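Local coordinates for protein P47 (Clostridium botulinum, PDB 6EKT), which may belong to a progenitor toxin complex that protects botulinum neurotoxin in the host gut, and structurally resembles tubular lipid-binding proteins, at residues 365-370 with 382-387; 327-332 with 374-379; 81-86 with 140-145; 72-77 with 106-111. All coordinates share one frame; numbering follows the deposited sequence.

Interaction 1 (365-370 with 382-387); sequences YKYHLF and SVTHWS
Thr384 carries the helix side of this contact, and its two branches meet different tyrosines of the strand. The methyl branch goes to Tyr365: CG2 lies 3.8 Å from Tyr365 CB and meets the start of the ring obliquely. The hydroxyl branch goes to Tyr367, where OG1 stands at the ring edge, near its plane, 3.7 Å from Tyr367 CE1. Thr384 CB adds a further touch on the same ring carbon, Tyr367 CE1. This division follows from the threonine torsion, which sets CG2 opposite the backbone N and OG1 beside it (chi1 -56°). The approach of OG1 to the ring is van der Waals contact; its hydrogen bonds run to Ser334 OG on the neighbouring strand and to Leu380 O one turn back in the helix, so the buried hydroxyl has polar partners. Tyr367 also packs on Leu377 and Leu380, and its own hydroxyl makes a weak hydrogen bond with Ser381 OG. Strand 352-368 thus sets Tyr365 and Tyr367 against one threonine of helix 374-394, an arrangement in keeping with the TULIP architecture of this protein, in which a beta-sheet wraps round a long alpha-helix.

Interaction 2 (327-332 with 374-379); sequences TGLEAV and LISLAV
Leu329 and Val332 come down on Ser376 where the chain turns a corner at the end of a sheet packed on helix 374-394, consistent with the TULIP-like plan of a sheet wrapped round a long helix. The backbone on the sheet side is a type I beta turn from Leu329 to Val332, closed by a hydrogen bond of 2.9 Å from Val332 N to Leu329 O. The two end residues of the turn both point toward the first turns of helix 374-394. Val332 and Ser376 have the nearest alpha carbons, 7.5 Å apart.

The contacts across the interface are van der Waals. Leu329 reaches with one methyl alone: CG lies opposite the backbone N (chi1 -163°), and from there CD2 is the branch that reaches the serine hydroxyl. Val332 stands further back, with CG2 4.4 Å from Ser376 OG, and its closer packing is with Leu369, which also touches Ser376 and so joins turn and helix from a third piece of chain. Leu326 of the preceding strand packs on Val332 as well.

The polar part belongs to the helix side. Ser376 is buried, and its hydroxyl is hydrogen-bonded to Asp373 OD2, in the residue just before the helix begins. The apolar methyls therefore pack against a hydroxyl that already has a polar partner. The serine torsion (chi1 -67°) keeps OG beside its own backbone N, on the side facing the turn, and there Leu329 CD2 comes to 3.6 Å from Ser376 OG.

Interaction 3 (81-86 with 140-145); sequences FLRIKT and KIIVSD
Lys140 NZ is held by two groups: the ring of Phe81, in a cation-pi contact, and the carboxylate of Glu110, whose OE2 makes a salt bridge with it. NZ sits 4.3 Å from the centroid of the Phe81 ring, 11° off the ring normal. The methylene before it shares the same face. Lys140 CE lies over the middle of the ring, 3.9 Å from Phe81 CE2, in a CH-pi contact, so the last carbon and the charge lie over the same face of the ring. A bend at chi3 (-73°) in an otherwise extended chain brings that end over the ring, and the two side chains cross at about a right angle.

Two residues along, a second pair meets. Arg83 turns its guanidinium so that one face looks at Ile142 CG2, while Arg83 NE is 4.3 Å from Ile142 CG1. This is a long van der Waals contact; the polar partner of Arg83 NE is Glu110 OE1. Ile142 lies at a corner of its chain, where it and Val143 together face Val108 in a classic beta bulge.

Strand 108-118 runs between strands 81-88 and 124-141, so both pairs reach across it, and its Glu110 is the acid they have in common. With Arg83 NH2 and Lys140 NZ 6.6 Å apart, one carboxylate probably offsets both positive charges. The flat ring and the isoleucine cover the flanks of this charge cluster on the surface of the sheet.

Interaction 4 (72-77 with 106-111); sequences EIINGG and NPVLEI
Strand 72-74, at the edge of its sheet, and strand 108-118 do not pair directly but lie on either side of strand 81-88; the alpha carbons of Ile74 and Val108 are 9.1 Å apart, and the gap narrows to 6.9 Å between those of Gly77 and Glu110, where the chain leaves the edge strand. Ile74 bridges the wider end. Its CG1 sits between the backbone N and the carbonyl carbon (chi1 62°), and from there the extended chain carries the terminal methyl across, CD1 meeting Val108 CG1 at 3.9 Å. The two side chains cross at about a right angle. Val108 also packs on Arg83 of the intervening strand, while its neighbours Pro107 and Leu109 turn to helix 152-168.

At the narrow end the partners are glycines. Glu110, extended beyond CG, points its carboxylate at the bend: OE1 lies 3.8 Å from Gly76 O and 4.0 Å from Gly77 CA. Gly76 has a positive phi (106°), and with Gly77 after it backbone alone faces the acid.

Gly76 O and Glu110 OE1 are both acceptors, and two acceptors this close are probably eased by the cation beside them: Arg83, whose NH2 comes close to Gly76 O. With Lys140 as a further partner, the buried carboxylate is probably stabilised as an anion, and the arginine probably offsets the negative ends of acid and carbonyl alike.

The contacts form two clusters on opposite sides of the centre of the elongated chain, more than 50 Å apart at their nearest atoms. Interactions 1 and 2 share helix 374-394 and press neighbouring strands of one sheet onto it; Leu369 joins them, packing on Leu377. Interactions 3 and 4 have centres about 4 Å apart and span a different sheet, each pair of strands separated by one other strand. Threonine and serine in the first cluster are buried hydroxyls that touch aromatic or aliphatic groups while bonding to polar partners elsewhere. The second cluster turns on charge: interaction 3 lies at the surface, whereas interaction 4 is partly buried and contains the acid that both cations share.

Interaction 1 (365-370 with 382-387)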
loop_
_atom_site.group_PDB
_atom_site.type_symbol
_atom_site.label_atom_id
_atom_site.label_comp_id
_atom_site.label_asym_id
_atom_site.label_seq_id
_atom_site.Cartn_x
_atom_site.Cartn_y
_atom_site.Cartn_z
ATOM N N TYR A 365 0.786 37.885 17.041
ATOM C CA TYR A 365 1.105 37.884 18.461
ATOM C C TYR A 365 0.379 39.020 19.133
ATOM O O TYR A 365 -0.049 39.988 18.458
ATOM C CB TYR A 365 2.629 37.991 18.698
ATOM C CG TYR A 365 3.272 39.166 17.997
ATOM C CD1 TYR A 365 3.328 40.415 18.603
ATOM C CD2 TYR A 365 3.816 39.023 16.724
ATOM C CE1 TYR A 365 3.902 41.512 17.955
ATOM C CE2 TYR A 365 4.409 40.107 16.066
ATOM C CZ TYR A 365 4.449 41.340 16.690
ATOM O OH TYR A 365 5.015 42.404 16.044
ATOM N N LYS A 366 0.220 38.891 20.447
ATOM C CA LYS A 366 -0.363 39.963 21.264
ATOM C C LYS A 366 0.507 40.120 22.501
ATOM O O LYS A 366 0.653 39.153 23.272
ATOM C CB LYS A 366 -1.803 39.632 21.664
ATOM C CG LYS A 366 -2.454 40.796 22.403
ATOM C CD LYS A 366 -3.965 40.617 22.498
ATOM C CE LYS A 366 -4.584 41.700 23.372
ATOM N NZ LYS A 366 -3.913 43.025 23.193
ATOM N N TYR A 367 1.075 41.323 22.688
ATOM C CA TYR A 367 1.851 41.623 23.908
ATOM C C TYR A 367 0.950 41.965 25.092
ATOM O O TYR A 367 -0.042 42.661 24.918
ATOM C CB TYR A 367 2.768 42.834 23.714
ATOM C CG TYR A 367 3.795 42.726 22.618
ATOM C CD1 TYR A 367 4.438 41.509 22.339
ATOM C CD2 TYR A 367 4.174 43.861 21.901
ATOM C CE1 TYR A 367 5.403 41.423 21.327
ATOM C CE2 TYR A 367 5.143 43.786 20.901
ATOM C CZ TYR A 367 5.764 42.580 20.633
ATOM O OH TYR A 367 6.707 42.513 19.627
ATOM N N HIS A 368 1.343 41.535 26.287
ATOM C CA HIS A 368 0.683 41.924 27.530
ATOM C C HIS A 368 1.737 42.599 28.418
ATOM O O HIS A 368 2.598 41.927 28.990
ATOM C CB HIS A 368 0.093 40.699 28.216
ATOM C CG HIS A 368 -0.941 39.999 27.394
ATOM N ND1 HIS A 368 -2.294 40.246 27.538
ATOM C CD2 HIS A 368 -0.825 39.091 26.401
ATOM C CE1 HIS A 368 -2.967 39.502 26.672
ATOM N NE2 HIS A 368 -2.099 38.789 25.973
ATOM N N LEU A 369 1.666 43.926 28.491
ATOM C CA LEU A 369 2.704 44.788 29.074
ATOM C C LEU A 369 1.986 45.903 29.808
ATOM O O LEU A 369 0.898 46.312 29.381
ATOM C CB LEU A 369 3.504 45.474 27.951
ATOM C CG LEU A 369 4.445 44.653 27.110
ATOM C CD1 LEU A 369 4.657 45.333 25.787
ATOM C CD2 LEU A 369 5.755 44.575 27.873
ATOM N N PHE A 370 2.596 46.429 30.865
ATOM C CA PHE A 370 2.064 47.636 31.498
ATOM C C PHE A 370 2.248 48.847 30.545
ATOM O O PHE A 370 3.310 48.982 29.945
ATOM C CB PHE A 370 2.756 47.888 32.841
ATOM C CG PHE A 370 2.135 49.002 33.630
ATOM C CD1 PHE A 370 1.003 48.774 34.411
ATOM C CD2 PHE A 370 2.669 50.295 33.566
ATOM C CE1 PHE A 370 0.407 49.829 35.127
ATOM C CE2 PHE A 370 2.089 51.342 34.271
ATOM C CZ PHE A 370 0.955 51.111 35.052
ATOM N N SER A 382 11.701 40.944 21.547
ATOM C CA SER A 382 12.758 39.983 21.165
ATOM C C SER A 382 12.391 38.545 21.522
ATOM O O SER A 382 12.542 37.637 20.690
ATOM C CB SER A 382 14.106 40.384 21.787
ATOM O OG SER A 382 14.611 41.530 21.091
ATOM N N VAL A 383 11.887 38.338 22.739
ATOM C CA VAL A 383 11.544 36.988 23.199
ATOM C C VAL A 383 10.459 36.391 22.302
ATOM O O VAL A 383 10.528 35.207 21.935
ATOM C CB VAL A 383 11.129 36.962 24.708
ATOM C CG1 VAL A 383 10.570 35.588 25.124
ATOM C CG2 VAL A 383 12.327 37.281 25.590
ATOM N N THR A 384 9.475 37.215 21.930
ATOM C CA THR A 384 8.336 36.754 21.106
ATOM C C THR A 384 8.810 36.364 19.706
ATOM O O THR A 384 8.459 35.291 19.212
ATOM C CB THR A 384 7.232 37.821 21.062
ATOM O OG1 THR A 384 6.843 38.140 22.407
ATOM C CG2 THR A 384 6.006 37.316 20.274
ATOM N N HIS A 385 9.645 37.212 19.105
ATOM C CA HIS A 385 10.271 36.942 17.827
ATOM C C HIS A 385 11.110 35.665 17.843
ATOM O O HIS A 385 10.891 34.803 16.984
ATOM C CB HIS A 385 11.131 38.130 17.375
ATOM C CG HIS A 385 11.764 37.930 16.035
ATOM N ND1 HIS A 385 11.035 37.880 14.866
ATOM C CD2 HIS A 385 13.058 37.752 15.678
ATOM C CE1 HIS A 385 11.857 37.686 13.846
ATOM N NE2 HIS A 385 13.092 37.615 14.313
ATOM N N TRP A 386 12.034 35.531 18.804
ATOM C CA TRP A 386 12.845 34.298 18.933
ATOM C C TRP A 386 11.982 33.041 19.125
ATOM O O TRP A 386 12.251 31.972 18.535
ATOM C CB TRP A 386 13.844 34.422 20.094
ATOM C CG TRP A 386 15.242 34.791 19.690
ATOM C CD1 TRP A 386 16.354 33.992 19.786
ATOM C CD2 TRP A 386 15.698 36.046 19.171
ATOM N NE1 TRP A 386 17.460 34.666 19.336
ATOM C CE2 TRP A 386 17.087 35.925 18.950
ATOM C CE3 TRP A 386 15.065 37.257 18.848
ATOM C CZ2 TRP A 386 17.868 36.976 18.426
ATOM C CZ3 TRP A 386 15.849 38.310 18.327
ATOM C CH2 TRP A 386 17.231 38.153 18.123
ATOM N N SER A 387 10.937 33.163 19.935
ATOM C CA SER A 387 10.032 32.021 20.191
ATOM C C SER A 387 9.327 31.565 18.905
ATOM O O SER A 387 9.274 30.361 18.584
ATOM C CB SER A 387 8.983 32.386 21.257
ATOM O OG SER A 387 9.593 32.636 22.510
#

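Interaction 2 (327-332 with 374-379)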
loop_
_atom_site.group_PDB
_atom_site.type_symbol
_atom_site.label_atom_id
_atom_site.label_comp_id
_atom_site.label_asym_id
_atom_site.label_seq_id
_atom_site.Cartn_x
_atom_site.Cartn_y
_atom_site.Cartn_z
ATOM N N THR A 327 10.971 35.372 31.750
ATOM C CA THR A 327 11.705 34.801 32.884
ATOM C C THR A 327 12.073 35.904 33.877
ATOM O O THR A 327 12.680 36.925 33.511
ATOM C CB THR A 327 12.937 34.051 32.368
ATOM O OG1 THR A 327 12.484 33.028 31.484
ATOM C CG2 THR A 327 13.769 33.425 33.516
ATOM N N GLY A 328 11.630 35.701 35.123
ATOM C CA GLY A 328 11.843 36.664 36.207
ATOM C C GLY A 328 10.818 37.784 36.225
ATOM O O GLY A 328 10.861 38.651 37.089
ATOM N N LEU A 329 9.901 37.787 35.260
ATOM C CA LEU A 329 8.917 38.870 35.112
ATOM C C LEU A 329 7.718 38.278 34.391
ATOM O O LEU A 329 7.273 38.774 33.346
ATOM C CB LEU A 329 9.500 40.072 34.370
ATOM C CG LEU A 329 8.732 41.408 34.491
ATOM C CD1 LEU A 329 8.620 41.883 35.943
ATOM C CD2 LEU A 329 9.355 42.494 33.634
ATOM N N GLU A 330 7.218 37.187 34.960
ATOM C CA GLU A 330 6.259 36.327 34.248
ATOM C C GLU A 330 4.923 37.000 33.961
ATOM O O GLU A 330 4.190 36.543 33.081
ATOM C CB GLU A 330 6.114 34.965 34.926
ATOM C CG GLU A 330 7.448 34.239 35.035
ATOM C CD GLU A 330 7.355 32.789 34.623
ATOM O OE1 GLU A 330 6.911 31.949 35.442
ATOM O OE2 GLU A 330 7.736 32.479 33.476
ATOM N N ALA A 331 4.642 38.116 34.659
ATOM C CA ALA A 331 3.422 38.896 34.406
ATOM C C ALA A 331 3.410 39.448 32.997
ATOM O O ALA A 331 2.343 39.696 32.411
ATOM C CB ALA A 331 3.295 40.042 35.414
ATOM N N VAL A 332 4.608 39.663 32.461
ATOM C CA VAL A 332 4.759 40.170 31.111
ATOM C C VAL A 332 4.904 38.996 30.154
ATOM O O VAL A 332 5.804 38.163 30.313
ATOM C CB VAL A 332 5.958 41.127 31.011
ATOM C CG1 VAL A 332 6.159 41.570 29.564
ATOM C CG2 VAL A 332 5.738 42.340 31.928
ATOM N N LEU A 374 8.607 50.806 28.309
ATOM C CA LEU A 374 9.400 50.597 27.085
ATOM C C LEU A 374 10.500 49.560 27.251
ATOM O O LEU A 374 10.854 48.887 26.277
ATOM C CB LEU A 374 9.989 51.922 26.565
ATOM C CG LEU A 374 8.944 53.011 26.254
ATOM C CD1 LEU A 374 9.629 54.353 26.003
ATOM C CD2 LEU A 374 8.055 52.616 25.075
ATOM N N ILE A 375 11.024 49.454 28.466
ATOM C CA ILE A 375 12.086 48.478 28.793
ATOM C C ILE A 375 11.537 47.062 28.553
ATOM O O ILE A 375 12.135 46.285 27.794
ATOM C CB ILE A 375 12.649 48.653 30.237
ATOM C CG1 ILE A 375 13.223 50.065 30.492
ATOM C CG2 ILE A 375 13.692 47.583 30.576
ATOM C CD1 ILE A 375 14.130 50.620 29.413
ATOM N N SER A 376 10.388 46.758 29.175
ATOM C CA SER A 376 9.745 45.443 29.040
ATOM C C SER A 376 9.297 45.178 27.641
ATOM O O SER A 376 9.353 44.043 27.205
ATOM C CB SER A 376 8.551 45.277 29.972
ATOM O OG SER A 376 8.991 45.252 31.315
ATOM N N LEU A 377 8.833 46.214 26.944
ATOM C CA LEU A 377 8.452 46.075 25.532
ATOM C C LEU A 377 9.607 45.552 24.684
ATOM O O LEU A 377 9.410 44.603 23.910
ATOM C CB LEU A 377 7.906 47.399 24.945
ATOM C CG LEU A 377 7.598 47.416 23.437
ATOM C CD1 LEU A 377 6.531 46.429 23.013
ATOM C CD2 LEU A 377 7.197 48.814 22.967
ATOM N N ALA A 378 10.793 46.165 24.822
ATOM C CA ALA A 378 11.970 45.739 24.038
ATOM C C ALA A 378 12.327 44.267 24.329
ATOM O O ALA A 378 12.648 43.510 23.410
ATOM C CB ALA A 378 13.166 46.638 24.287
ATOM N N VAL A 379 12.228 43.869 25.589
ATOM C CA VAL A 379 12.601 42.494 25.994
ATOM C C VAL A 379 11.557 41.517 25.417
ATOM O O VAL A 379 11.919 40.516 24.781
ATOM C CB VAL A 379 12.718 42.343 27.518
ATOM C CG1 VAL A 379 13.055 40.908 27.929
ATOM C CG2 VAL A 379 13.794 43.298 28.071
#

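Interaction 3 (81-86 with 140-145)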
loop_
_atom_site.group_PDB
_atom_site.type_symbol
_atom_site.label_atom_id
_atom_site.label_comp_id
_atom_site.label_asym_id
_atom_site.label_seq_id
_atom_site.Cartn_x
_atom_site.Cartn_y
_atom_site.Cartn_z
ATOM N N PHE A 81 -10.436 -13.395 -10.675
ATOM C CA PHE A 81 -9.901 -14.372 -11.634
ATOM C C PHE A 81 -8.684 -13.783 -12.325
ATOM O O PHE A 81 -8.628 -12.574 -12.585
ATOM C CB PHE A 81 -10.931 -14.685 -12.742
ATOM C CG PHE A 81 -12.085 -15.531 -12.300
ATOM C CD1 PHE A 81 -13.250 -14.936 -11.788
ATOM C CD2 PHE A 81 -12.036 -16.924 -12.436
ATOM C CE1 PHE A 81 -14.330 -15.723 -11.404
ATOM C CE2 PHE A 81 -13.107 -17.713 -12.041
ATOM C CZ PHE A 81 -14.256 -17.109 -11.523
ATOM N N LEU A 82 -7.728 -14.643 -12.666
ATOM C CA LEU A 82 -6.737 -14.297 -13.674
ATOM C C LEU A 82 -7.128 -14.918 -15.000
ATOM O O LEU A 82 -7.483 -16.102 -15.041
ATOM C CB LEU A 82 -5.347 -14.826 -13.299
ATOM C CG LEU A 82 -4.536 -14.193 -12.190
ATOM C CD1 LEU A 82 -3.201 -14.914 -12.116
ATOM C CD2 LEU A 82 -4.313 -12.700 -12.410
ATOM N N ARG A 83 -7.057 -14.132 -16.071
ATOM C CA ARG A 83 -7.178 -14.680 -17.428
ATOM C C ARG A 83 -5.807 -15.166 -17.913
ATOM O O ARG A 83 -4.819 -14.443 -17.783
ATOM C CB ARG A 83 -7.767 -13.657 -18.393
ATOM C CG ARG A 83 -8.260 -14.317 -19.677
ATOM C CD ARG A 83 -8.967 -13.342 -20.582
ATOM N NE ARG A 83 -10.294 -12.935 -20.097
ATOM C CZ ARG A 83 -11.083 -12.074 -20.742
ATOM N NH1 ARG A 83 -10.691 -11.526 -21.887
ATOM N NH2 ARG A 83 -12.263 -11.746 -20.241
ATOM N N ILE A 84 -5.745 -16.392 -18.441
ATOM C CA ILE A 84 -4.466 -17.015 -18.798
ATOM C C ILE A 84 -4.536 -17.779 -20.117
ATOM O O ILE A 84 -5.592 -18.340 -20.465
ATOM C CB ILE A 84 -3.901 -17.931 -17.682
ATOM C CG1 ILE A 84 -4.840 -19.117 -17.386
ATOM C CG2 ILE A 84 -3.552 -17.107 -16.429
ATOM C CD1 ILE A 84 -4.177 -20.260 -16.633
ATOM N N LYS A 85 -3.429 -17.757 -20.858
ATOM C CA LYS A 85 -3.270 -18.604 -22.040
ATOM C C LYS A 85 -2.486 -19.837 -21.610
ATOM O O LYS A 85 -1.486 -19.707 -20.895
ATOM C CB LYS A 85 -2.486 -17.884 -23.137
ATOM C CG LYS A 85 -3.166 -16.691 -23.793
ATOM C CD LYS A 85 -2.231 -16.151 -24.864
ATOM C CE LYS A 85 -2.587 -14.743 -25.315
ATOM N NZ LYS A 85 -1.545 -14.256 -26.271
ATOM N N THR A 86 -2.918 -21.022 -22.051
ATOM C CA THR A 86 -2.223 -22.263 -21.692
ATOM C C THR A 86 -1.830 -23.066 -22.949
ATOM O O THR A 86 -2.304 -24.193 -23.131
ATOM C CB THR A 86 -3.043 -23.141 -20.712
ATOM O OG1 THR A 86 -4.256 -23.565 -21.350
ATOM C CG2 THR A 86 -3.393 -22.388 -19.416
ATOM N N LYS A 140 -12.952 -21.292 -15.833
ATOM C CA LYS A 140 -13.824 -20.946 -16.949
ATOM C C LYS A 140 -13.030 -21.062 -18.223
ATOM O O LYS A 140 -11.855 -20.684 -18.263
ATOM C CB LYS A 140 -14.373 -19.522 -16.839
ATOM C CG LYS A 140 -15.176 -19.236 -15.574
ATOM C CD LYS A 140 -15.797 -17.843 -15.614
ATOM C CE LYS A 140 -14.748 -16.765 -15.421
ATOM N NZ LYS A 140 -15.272 -15.374 -15.591
ATOM N N ILE A 141 -13.670 -21.601 -19.260
ATOM C CA ILE A 141 -13.100 -21.593 -20.595
ATOM C C ILE A 141 -13.574 -20.338 -21.321
ATOM O O ILE A 141 -14.773 -20.156 -21.566
ATOM C CB ILE A 141 -13.440 -22.890 -21.380
ATOM C CG1 ILE A 141 -12.878 -24.102 -20.615
ATOM C CG2 ILE A 141 -12.906 -22.810 -22.812
ATOM C CD1 ILE A 141 -13.351 -25.455 -21.110
ATOM N N ILE A 142 -12.621 -19.474 -21.645
ATOM C CA ILE A 142 -12.889 -18.252 -22.396
ATOM C C ILE A 142 -12.897 -18.565 -23.890
ATOM O O ILE A 142 -13.896 -18.296 -24.552
ATOM C CB ILE A 142 -11.903 -17.109 -22.010
ATOM C CG1 ILE A 142 -11.885 -16.895 -20.489
ATOM C CG2 ILE A 142 -12.233 -15.802 -22.735
ATOM C CD1 ILE A 142 -13.246 -16.646 -19.830
ATOM N N VAL A 143 -11.803 -19.143 -24.399
ATOM C CA VAL A 143 -11.658 -19.559 -25.805
ATOM C C VAL A 143 -11.002 -20.938 -25.821
ATOM O O VAL A 143 -9.950 -21.146 -25.212
ATOM C CB VAL A 143 -10.785 -18.576 -26.642
ATOM C CG1 VAL A 143 -10.803 -18.952 -28.122
ATOM C CG2 VAL A 143 -11.245 -17.130 -26.481
ATOM N N SER A 144 -11.620 -21.884 -26.521
ATOM C CA SER A 144 -11.082 -23.247 -26.604
ATOM C C SER A 144 -9.721 -23.272 -27.310
ATOM O O SER A 144 -8.771 -23.924 -26.845
ATOM C CB SER A 144 -12.097 -24.195 -27.276
ATOM O OG SER A 144 -13.304 -24.215 -26.521
ATOM N N ASP A 145 -9.632 -22.540 -28.413
ATOM C CA ASP A 145 -8.386 -22.410 -29.158
ATOM C C ASP A 145 -8.325 -21.061 -29.859
ATOM O O ASP A 145 -9.057 -20.802 -30.813
ATOM C CB ASP A 145 -8.213 -23.564 -30.170
ATOM C CG ASP A 145 -6.832 -23.570 -30.841
ATOM O OD1 ASP A 145 -5.912 -22.870 -30.384
ATOM O OD2 ASP A 145 -6.665 -24.303 -31.836
#

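Interaction 4 (72-77 with 106-111)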
loop_
_atom_site.group_PDB
_atom_site.type_symbol
_atom_site.label_atom_id
_atom_site.label_comp_id
_atom_site.label_asym_id
_atom_site.label_seq_id
_atom_site.Cartn_x
_atom_site.Cartn_y
_atom_site.Cartn_z
ATOM N N GLU A 72 0.483 -18.107 -19.322
ATOM C CA GLU A 72 0.744 -16.664 -19.365
ATOM C C GLU A 72 -0.516 -15.886 -19.025
ATOM O O GLU A 72 -1.562 -16.095 -19.650
ATOM C CB GLU A 72 1.253 -16.243 -20.749
ATOM C CG GLU A 72 1.450 -14.735 -20.923
ATOM C CD GLU A 72 1.598 -14.280 -22.376
ATOM O OE1 GLU A 72 1.444 -15.102 -23.303
ATOM O OE2 GLU A 72 1.876 -13.080 -22.601
ATOM N N ILE A 73 -0.401 -14.999 -18.041
ATOM C CA ILE A 73 -1.479 -14.099 -17.633
ATOM C C ILE A 73 -1.661 -13.046 -18.712
ATOM O O ILE A 73 -0.686 -12.537 -19.249
ATOM C CB ILE A 73 -1.168 -13.392 -16.282
ATOM C CG1 ILE A 73 -0.880 -14.427 -15.187
ATOM C CG2 ILE A 73 -2.305 -12.436 -15.862
ATOM C CD1 ILE A 73 -0.092 -13.865 -14.020
ATOM N N ILE A 74 -2.921 -12.749 -19.030
ATOM C CA ILE A 74 -3.284 -11.691 -19.973
ATOM C C ILE A 74 -4.370 -10.819 -19.337
ATOM O O ILE A 74 -4.941 -11.194 -18.307
ATOM C CB ILE A 74 -3.730 -12.266 -21.362
ATOM C CG1 ILE A 74 -4.989 -13.154 -21.251
ATOM C CG2 ILE A 74 -2.568 -13.009 -22.031
ATOM C CD1 ILE A 74 -5.542 -13.656 -22.581
ATOM N N ASN A 75 -4.670 -9.675 -19.947
ATOM C CA ASN A 75 -5.688 -8.777 -19.396
ATOM C C ASN A 75 -7.101 -9.301 -19.612
ATOM O O ASN A 75 -7.302 -10.272 -20.340
ATOM C CB ASN A 75 -5.525 -7.346 -19.940
ATOM C CG ASN A 75 -4.340 -6.623 -19.316
ATOM O OD1 ASN A 75 -3.971 -6.873 -18.165
ATOM N ND2 ASN A 75 -3.736 -5.721 -20.076
ATOM N N GLY A 76 -8.066 -8.669 -18.949
ATOM C CA GLY A 76 -9.474 -8.953 -19.190
ATOM C C GLY A 76 -10.077 -9.749 -18.061
ATOM O O GLY A 76 -11.301 -9.879 -17.964
ATOM N N GLY A 77 -9.203 -10.285 -17.209
ATOM C CA GLY A 77 -9.599 -10.951 -15.980
ATOM C C GLY A 77 -10.529 -10.083 -15.156
ATOM O O GLY A 77 -10.247 -8.909 -14.884
ATOM N N ASN A 106 -4.239 -23.458 -28.269
ATOM C CA ASN A 106 -3.914 -22.330 -27.387
ATOM C C ASN A 106 -5.168 -21.810 -26.633
ATOM O O ASN A 106 -5.752 -20.779 -27.011
ATOM C CB ASN A 106 -3.213 -21.233 -28.218
ATOM C CG ASN A 106 -2.594 -20.141 -27.364
ATOM O OD1 ASN A 106 -2.397 -20.301 -26.149
ATOM N ND2 ASN A 106 -2.267 -19.019 -28.005
ATOM N N PRO A 107 -5.590 -22.532 -25.563
ATOM C CA PRO A 107 -6.788 -22.154 -24.813
ATOM C C PRO A 107 -6.588 -20.896 -23.971
ATOM O O PRO A 107 -5.469 -20.596 -23.529
ATOM C CB PRO A 107 -7.027 -23.360 -23.888
ATOM C CG PRO A 107 -6.185 -24.481 -24.452
ATOM C CD PRO A 107 -4.991 -23.759 -25.007
ATOM N N VAL A 108 -7.684 -20.164 -23.785
ATOM C CA VAL A 108 -7.716 -19.050 -22.851
ATOM C C VAL A 108 -8.700 -19.421 -21.753
ATOM O O VAL A 108 -9.894 -19.663 -22.016
ATOM C CB VAL A 108 -8.133 -17.724 -23.537
ATOM C CG1 VAL A 108 -8.101 -16.565 -22.543
ATOM C CG2 VAL A 108 -7.232 -17.436 -24.730
ATOM N N LEU A 109 -8.180 -19.493 -20.532
ATOM C CA LEU A 109 -8.974 -19.793 -19.374
ATOM C C LEU A 109 -9.020 -18.592 -18.435
ATOM O O LEU A 109 -8.220 -17.646 -18.556
ATOM C CB LEU A 109 -8.399 -21.006 -18.627
ATOM C CG LEU A 109 -8.052 -22.251 -19.454
ATOM C CD1 LEU A 109 -7.306 -23.292 -18.630
ATOM C CD2 LEU A 109 -9.309 -22.849 -20.052
ATOM N N GLU A 110 -9.971 -18.640 -17.511
ATOM C CA GLU A 110 -9.934 -17.794 -16.335
ATOM C C GLU A 110 -9.940 -18.684 -15.112
ATOM O O GLU A 110 -10.783 -19.571 -14.987
ATOM C CB GLU A 110 -11.099 -16.801 -16.313
ATOM C CG GLU A 110 -10.789 -15.550 -17.101
ATOM C CD GLU A 110 -11.866 -14.484 -17.017
ATOM O OE1 GLU A 110 -11.902 -13.648 -17.930
ATOM O OE2 GLU A 110 -12.666 -14.460 -16.047
ATOM N N ILE A 111 -8.983 -18.458 -14.206
ATOM C CA ILE A 111 -8.881 -19.288 -13.011
ATOM C C ILE A 111 -8.888 -18.372 -11.800
ATOM O O ILE A 111 -8.168 -17.367 -11.776
ATOM C CB ILE A 111 -7.638 -20.221 -13.020
ATOM C CG1 ILE A 111 -7.615 -21.097 -14.303
ATOM C CG2 ILE A 111 -7.612 -21.093 -11.761
ATOM C CD1 ILE A 111 -6.466 -22.093 -14.417
#